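Long-range contacts in putative glycoside hydrolase (Bacteroides thetaiotaomicron VPI-5482, PDB 3HBZ), which is of unknown function but binds calcium and may act in carbohydrate metabolism, possibly as a glycoside hydrolase: residues Ala8-Ile12 against Trp83-Tyr87; Leu266-Ile272 against Leu286-Leu291. Residue numbers count along the deposited sequence, not the author numbering.

Contact 1 (Ala8-Ile12 against Trp83-Tyr87); sequences AEADI and WKKKY. With NA (sodium ion), chain E; CA (calcium ion), chain C; CAC (cacodylate ion), chain F.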
loop_
_atom_site.group_PDB
_atom_site.type_symbol
_atom_site.label_atom_id
_atom_site.label_comp_id
_atom_site.label_asym_id
_atom_site.label_seq_id
_atom_site.Cartn_x
_atom_site.Cartn_y
_atom_site.Cartn_z
ATOM N N ALA A 8 25.678 3.772 -6.244
ATOM C CA ALA A 8 26.289 2.633 -5.545
ATOM C C ALA A 8 25.575 1.323 -5.918
ATOM O O ALA A 8 25.930 0.686 -6.911
ATOM C CB ALA A 8 26.317 2.848 -4.012
ATOM N N GLU A 9 24.560 0.956 -5.146
ATOM C CA GLU A 9 23.859 -0.326 -5.301
ATOM C C GLU A 9 23.093 -0.438 -6.661
ATOM O O GLU A 9 22.470 0.518 -7.114
ATOM C CB GLU A 9 22.871 -0.513 -4.139
ATOM C CG GLU A 9 23.000 -1.810 -3.385
ATOM C CD GLU A 9 23.524 -1.659 -1.959
ATOM O OE1 GLU A 9 24.452 -0.853 -1.748
ATOM O OE2 GLU A 9 23.025 -2.380 -1.052
ATOM N N ALA A 10 23.160 -1.616 -7.285
ATOM C CA ALA A 10 22.459 -1.878 -8.471
ATOM C C ALA A 10 21.105 -2.607 -8.242
ATOM O O ALA A 10 20.910 -3.450 -7.348
ATOM C CB ALA A 10 23.333 -2.611 -9.415
ATOM N N ASP A 11 20.152 -2.196 -9.052
ATOM C CA ASP A 11 18.773 -2.516 -8.847
ATOM C C ASP A 11 18.250 -3.463 -9.904
ATOM O O ASP A 11 18.720 -3.486 -11.042
ATOM C CB ASP A 11 17.954 -1.239 -8.894
ATOM C CG ASP A 11 18.390 -0.237 -7.835
ATOM O OD1 ASP A 11 18.686 -0.614 -6.685
ATOM O OD2 ASP A 11 18.479 0.929 -8.159
ATOM N N ILE A 12 17.218 -4.194 -9.517
ATOM C CA ILE A 12 16.276 -4.755 -10.461
ATOM C C ILE A 12 15.329 -3.643 -10.820
ATOM O O ILE A 12 14.681 -3.107 -9.944
ATOM C CB ILE A 12 15.477 -5.899 -9.838
ATOM C CG1 ILE A 12 16.418 -7.096 -9.548
ATOM C CG2 ILE A 12 14.367 -6.337 -10.775
ATOM C CD1 ILE A 12 15.728 -8.281 -8.808
ATOM N N TRP A 83 29.476 -3.477 -4.703
ATOM C CA TRP A 83 28.121 -3.261 -4.209
ATOM C C TRP A 83 27.221 -4.405 -4.634
ATOM O O TRP A 83 27.205 -4.779 -5.797
ATOM C CB TRP A 83 27.532 -1.925 -4.719
ATOM C CG TRP A 83 28.297 -0.744 -4.266
ATOM C CD1 TRP A 83 29.170 -0.020 -5.016
ATOM C CD2 TRP A 83 28.318 -0.162 -2.949
ATOM N NE1 TRP A 83 29.744 0.982 -4.255
ATOM C CE2 TRP A 83 29.243 0.911 -2.982
ATOM C CE3 TRP A 83 27.647 -0.439 -1.756
ATOM C CZ2 TRP A 83 29.464 1.738 -1.888
ATOM C CZ3 TRP A 83 27.887 0.356 -0.666
ATOM C CH2 TRP A 83 28.792 1.439 -0.728
ATOM N N LYS A 84 26.467 -4.949 -3.683
ATOM C CA LYS A 84 25.530 -6.064 -3.937
ATOM C C LYS A 84 24.205 -5.770 -3.234
ATOM O O LYS A 84 24.169 -5.041 -2.266
ATOM C CB LYS A 84 26.083 -7.394 -3.408
ATOM C CG LYS A 84 27.423 -7.793 -3.999
ATOM C CD LYS A 84 27.909 -9.133 -3.415
ATOM C CE LYS A 84 28.848 -9.876 -4.436
ATOM N NZ LYS A 84 29.351 -11.134 -3.825
ATOM N N LYS A 85 23.110 -6.301 -3.731
ATOM C CA LYS A 85 21.854 -6.148 -3.032
ATOM C C LYS A 85 21.096 -7.441 -3.181
ATOM O O LYS A 85 20.998 -7.956 -4.279
ATOM C CB LYS A 85 21.012 -5.000 -3.639
ATOM C CG LYS A 85 20.183 -4.285 -2.603
ATOM C CD LYS A 85 18.893 -3.605 -3.124
ATOM C CE LYS A 85 19.090 -2.702 -4.301
ATOM N NZ LYS A 85 17.948 -1.713 -4.396
ATOM N N LYS A 86 20.483 -7.900 -2.105
ATOM C CA LYS A 86 19.651 -9.079 -2.152
ATOM C C LYS A 86 18.204 -8.669 -2.283
ATOM O O LYS A 86 17.735 -7.795 -1.564
ATOM C CB LYS A 86 19.840 -9.896 -0.853
ATOM C CG LYS A 86 19.788 -11.384 -1.029
ATOM C CD LYS A 86 20.638 -12.130 0.076
ATOM C CE LYS A 86 20.114 -11.886 1.502
ATOM N NZ LYS A 86 20.898 -12.595 2.602
ATOM N N TYR A 87 17.500 -9.313 -3.200
ATOM C CA TYR A 87 16.071 -9.153 -3.334
ATOM C C TYR A 87 15.398 -10.459 -2.984
ATOM O O TYR A 87 15.904 -11.515 -3.372
ATOM C CB TYR A 87 15.723 -8.821 -4.772
ATOM C CG TYR A 87 15.974 -7.404 -5.222
ATOM C CD1 TYR A 87 17.214 -7.009 -5.681
ATOM C CD2 TYR A 87 14.931 -6.485 -5.297
ATOM C CE1 TYR A 87 17.426 -5.721 -6.135
ATOM C CE2 TYR A 87 15.130 -5.199 -5.767
ATOM C CZ TYR A 87 16.368 -4.836 -6.216
ATOM O OH TYR A 87 16.590 -3.557 -6.645
HETATM NA NA NA E . 19.880 1.471 -5.895
HETATM CA CA CA C . 24.554 -4.392 -0.113
HETATM AS AS CAC F . 28.028 -4.676 0.042
HETATM O O1 CAC F . 26.559 -4.116 -0.725
HETATM O O2 CAC F . 28.462 -6.341 -0.227
HETATM C C1 CAC F . 29.407 -3.393 -0.458
HETATM C C2 CAC F . 27.773 -4.571 1.992
HETATM O O HOH W 1 19.201 0.519 -3.484
HETATM O O HOH W 2 25.182 -6.669 0.638
HETATM O O HOH W 3 22.280 -4.352 0.418
HETATM O O HOH W 4 17.907 2.189 -5.989
#

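Contact 2 (Leu266-Ile272 against Leu286-Leu291); sequences LVSIARI and LPFHML. With PEG (di(hydroxyethyl)ether), chain T.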
loop_
_atom_site.group_PDB
_atom_site.type_symbol
_atom_site.label_atom_id
_atom_site.label_comp_id
_atom_site.label_asym_id
_atom_site.label_seq_id
_atom_site.Cartn_x
_atom_site.Cartn_y
_atom_site.Cartn_z
ATOM N N LEU A 266 -14.202 4.270 -11.960
ATOM C CA LEU A 266 -14.808 3.804 -10.670
ATOM C C LEU A 266 -16.147 3.157 -10.943
ATOM O O LEU A 266 -16.904 3.654 -11.787
ATOM C CB LEU A 266 -15.009 4.984 -9.714
ATOM C CG LEU A 266 -13.728 5.414 -9.008
ATOM C CD1 LEU A 266 -13.871 6.812 -8.444
ATOM C CD2 LEU A 266 -13.345 4.431 -7.864
ATOM N N VAL A 267 -16.413 2.034 -10.270
ATOM C CA VAL A 267 -17.733 1.435 -10.314
ATOM C C VAL A 267 -18.457 1.467 -8.960
ATOM O O VAL A 267 -19.686 1.499 -8.938
ATOM C CB VAL A 267 -17.705 -0.007 -10.926
ATOM C CG1 VAL A 267 -17.201 0.065 -12.371
ATOM C CG2 VAL A 267 -16.852 -0.955 -10.081
ATOM N N SER A 268 -17.711 1.545 -7.861
ATOM C CA SER A 268 -18.292 1.438 -6.535
ATOM C C SER A 268 -17.403 2.119 -5.496
ATOM O O SER A 268 -16.165 2.145 -5.626
ATOM C CB SER A 268 -18.510 -0.038 -6.192
ATOM O OG SER A 268 -19.171 -0.166 -4.961
ATOM N N ILE A 269 -18.047 2.735 -4.506
ATOM C CA ILE A 269 -17.361 3.377 -3.396
ATOM C C ILE A 269 -18.057 3.115 -2.064
ATOM O O ILE A 269 -19.271 3.251 -1.978
ATOM C CB ILE A 269 -17.321 4.871 -3.572
ATOM C CG1 ILE A 269 -16.679 5.206 -4.920
ATOM C CG2 ILE A 269 -16.503 5.488 -2.420
ATOM C CD1 ILE A 269 -16.627 6.752 -5.248
ATOM N N ALA A 270 -17.293 2.723 -1.043
ATOM C CA ALA A 270 -17.767 2.671 0.356
ATOM C C ALA A 270 -16.959 3.725 1.144
ATOM O O ALA A 270 -15.759 3.922 0.889
ATOM C CB ALA A 270 -17.538 1.288 0.932
ATOM N N ARG A 271 -17.605 4.460 2.044
ATOM C CA ARG A 271 -16.906 5.540 2.792
ATOM C C ARG A 271 -17.623 5.899 4.080
ATOM O O ARG A 271 -18.847 6.047 4.108
ATOM C CB ARG A 271 -16.807 6.789 1.945
ATOM C CG ARG A 271 -15.898 7.833 2.506
ATOM C CD ARG A 271 -15.673 8.921 1.499
ATOM N NE ARG A 271 -14.564 9.775 1.905
ATOM C CZ ARG A 271 -14.331 10.994 1.435
ATOM N NH1 ARG A 271 -15.114 11.537 0.517
ATOM N NH2 ARG A 271 -13.277 11.662 1.872
ATOM N N ILE A 272 -16.860 6.046 5.156
ATOM C CA ILE A 272 -17.452 6.386 6.451
ATOM C C ILE A 272 -18.065 7.793 6.350
ATOM O O ILE A 272 -17.454 8.715 5.786
ATOM C CB ILE A 272 -16.406 6.273 7.610
ATOM C CG1 ILE A 272 -17.122 6.288 8.985
ATOM C CG2 ILE A 272 -15.323 7.371 7.467
ATOM C CD1 ILE A 272 -16.324 5.542 10.167
ATOM N N LEU A 286 -19.712 -0.210 6.250
ATOM C CA LEU A 286 -19.866 0.749 5.175
ATOM C C LEU A 286 -20.363 0.045 3.942
ATOM O O LEU A 286 -19.658 -0.774 3.403
ATOM C CB LEU A 286 -18.514 1.390 4.885
ATOM C CG LEU A 286 -17.791 1.914 6.126
ATOM C CD1 LEU A 286 -16.427 2.454 5.680
ATOM C CD2 LEU A 286 -18.642 2.946 6.912
ATOM N N PRO A 287 -21.579 0.374 3.481
ATOM C CA PRO A 287 -22.014 -0.245 2.252
ATOM C C PRO A 287 -21.288 0.280 1.021
ATOM O O PRO A 287 -21.007 1.490 0.906
ATOM C CB PRO A 287 -23.506 0.094 2.185
ATOM C CG PRO A 287 -23.641 1.365 2.968
ATOM C CD PRO A 287 -22.541 1.367 3.993
ATOM N N PHE A 288 -20.982 -0.635 0.098
ATOM C CA PHE A 288 -20.498 -0.215 -1.210
ATOM C C PHE A 288 -21.688 0.337 -2.009
ATOM O O PHE A 288 -22.746 -0.271 -2.058
ATOM C CB PHE A 288 -19.828 -1.384 -1.945
ATOM C CG PHE A 288 -18.377 -1.602 -1.539
ATOM C CD1 PHE A 288 -18.068 -2.271 -0.366
ATOM C CD2 PHE A 288 -17.347 -1.172 -2.345
ATOM C CE1 PHE A 288 -16.781 -2.496 0.000
ATOM C CE2 PHE A 288 -16.033 -1.402 -1.975
ATOM C CZ PHE A 288 -15.769 -2.061 -0.791
ATOM N N HIS A 289 -21.527 1.537 -2.533
ATOM C CA HIS A 289 -22.523 2.131 -3.401
ATOM C C HIS A 289 -22.120 1.848 -4.865
ATOM O O HIS A 289 -21.066 2.281 -5.248
ATOM C CB HIS A 289 -22.505 3.645 -3.251
ATOM C CG HIS A 289 -23.057 4.161 -1.964
ATOM N ND1 HIS A 289 -24.094 5.068 -1.919
ATOM C CD2 HIS A 289 -22.665 3.969 -0.680
ATOM C CE1 HIS A 289 -24.349 5.378 -0.657
ATOM N NE2 HIS A 289 -23.505 4.715 0.117
HETATM N N MSE A 290 -22.958 1.213 -5.694
HETATM C CA MSE A 290 -22.623 1.156 -7.104
HETATM C C MSE A 290 -23.022 2.470 -7.766
HETATM O O MSE A 290 -24.169 2.891 -7.677
HETATM C CB MSE A 290 -23.265 -0.012 -7.804
HETATM C CG MSE A 290 -22.640 -0.272 -9.192
HETATM SE SE MSE A 290 -23.237 -1.904 -9.923
HETATM C CE MSE A 290 -25.122 -1.624 -10.163
ATOM N N LEU A 291 -22.064 3.099 -8.436
ATOM C CA LEU A 291 -22.246 4.448 -8.981
ATOM C C LEU A 291 -23.181 4.513 -10.155
ATOM O O LEU A 291 -23.371 3.519 -10.897
ATOM C CB LEU A 291 -20.893 5.039 -9.391
ATOM C CG LEU A 291 -19.849 5.073 -8.265
ATOM C CD1 LEU A 291 -18.558 5.702 -8.785
ATOM C CD2 LEU A 291 -20.366 5.820 -7.024
HETATM C C1 PEG T . -17.189 10.295 -2.287
HETATM O O1 PEG T . -17.898 10.469 -1.034
HETATM C C2 PEG T . -17.139 11.568 -3.150
HETATM O O2 PEG T . -17.435 11.276 -4.530
HETATM C C3 PEG T . -17.477 12.433 -5.385
HETATM O O HOH W 5 -20.400 3.759 2.384
#

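Contact 1 (Ala8-Ile12 against Trp83-Tyr87)
The side chain of Ile-12 lies over the ring face of Tyr-87: its CD1 is 3.8 Å from the Tyr-87 ring centroid and 17° off the normal, a CH-pi contact. The geometry is consistent with packing between layers of an N-terminal beta sandwich. Strand 84-92 supplies Tyr-87 from a mixed sheet, while the lead-in to strand 12-16 runs alongside it, the end-to-end directions of residues 8-12 and 83-87 being 27° apart. Ile-12 also touches Val-76 of strand 72-77 and Phe-50 and Leu-52 of strand 49-52, which places it between strands. The phenol adds a polar tie, since Ile-12 N donates to Tyr-87 OH at 3.0 Å with an N-H...O angle of 147°.

Beside it, the otherwise buried Lys-85 finds its counter-charge: Lys-85 NZ meets Asp-11 OD1 at 2.6 Å in a salt bridge. The same ammonium group donates to Tyr-87 OH (3.2 Å) and to the backbone oxygen of Asn-30. The Asp-11 carboxylate has a second cationic partner, a sodium ion, bound through OD1 (2.5 Å) and OD2 (2.7 Å); Asn-7 OD1 and two waters also ligate the ion. One of these waters accepts from Lys-85 NZ at 2.7 Å.

Toward the surface, a calcium joins the two segments through Glu-9 OE2 (2.7 Å) and Lys-84 O (2.3 Å). These two oxygens lie 3.1 Å apart because both bind the metal. Two waters and a cacodylate oxygen, probably from the crystallisation liquor, also coordinate it. At the outer end, Ala-8 CB sits 3.7 Å from the centroid of the Trp-83 five-membered ring, 14° off the normal.

Contact 2 (Leu266-Ile272 against Leu286-Leu291)
Residues 266-272 and 286-291 run antiparallel, their end-to-end directions 151° apart, on strands 266-271 and 281-290, the two arms of a beta hairpin in the large antiparallel sheet. Ile-269 and His-289 form a hydrogen-bonded pair: Ile-269 N to His-289 O is 3.1 Å and His-289 N to Ile-269 O is 2.9 Å. Leu-291 N adds a bond to Val-267 O at 2.9 Å, bracketing the non-hydrogen-bonded pair Ser-268/Met-290, whose CA atoms are 4.4 Å apart. On its other side, strand 266-271 meets strand 240-247, where Val-267 and Ser-268 both face Met-245 in a classic beta bulge.

Apolar groups fill in around this ladder. Ala-270 CB lies 3.8 Å from the Phe-288 ring centroid, 9° off the normal, so the methyl rests on the ring face. Leu-291 CD1 approaches Leu-266 CB (3.7 Å) and Ile-269 CD1 (4.2 Å), while Leu-286 CD2 reaches Ile-272 CB at 4.1 Å. The CA-to-CB bond of Arg-271 points away from residues 286-291; its guanidinium forms a salt bridge with Asp-240 and a cation-pi contact with Phe-261. The strands splay here: Arg-271 CA and Pro-287 CA are 7.7 Å apart, and a water bridges Arg-271 N (2.9 Å) to Pro-287 O (2.8 Å).

Contacts 1 and 2 lie on opposite sides of the chain's centre, with their own centres 42 Å apart and nearest atoms about 29 Å apart; they also share no strand, contact 1 using the loop before strand 12-16 and strand 84-92, contact 2 strands 266-271 and 281-290. Each is partly buried, but they are held by different chemistry. In contact 1 the crossing bonds run through side chains, and ions supplement them. Contact 2 is a local hairpin, only 14 residues apart at its closest ends against 71 for contact 1; main-chain bonds set its register. It buries 557 Å², against 459 Å² in contact 1, without a metal bridging its strands.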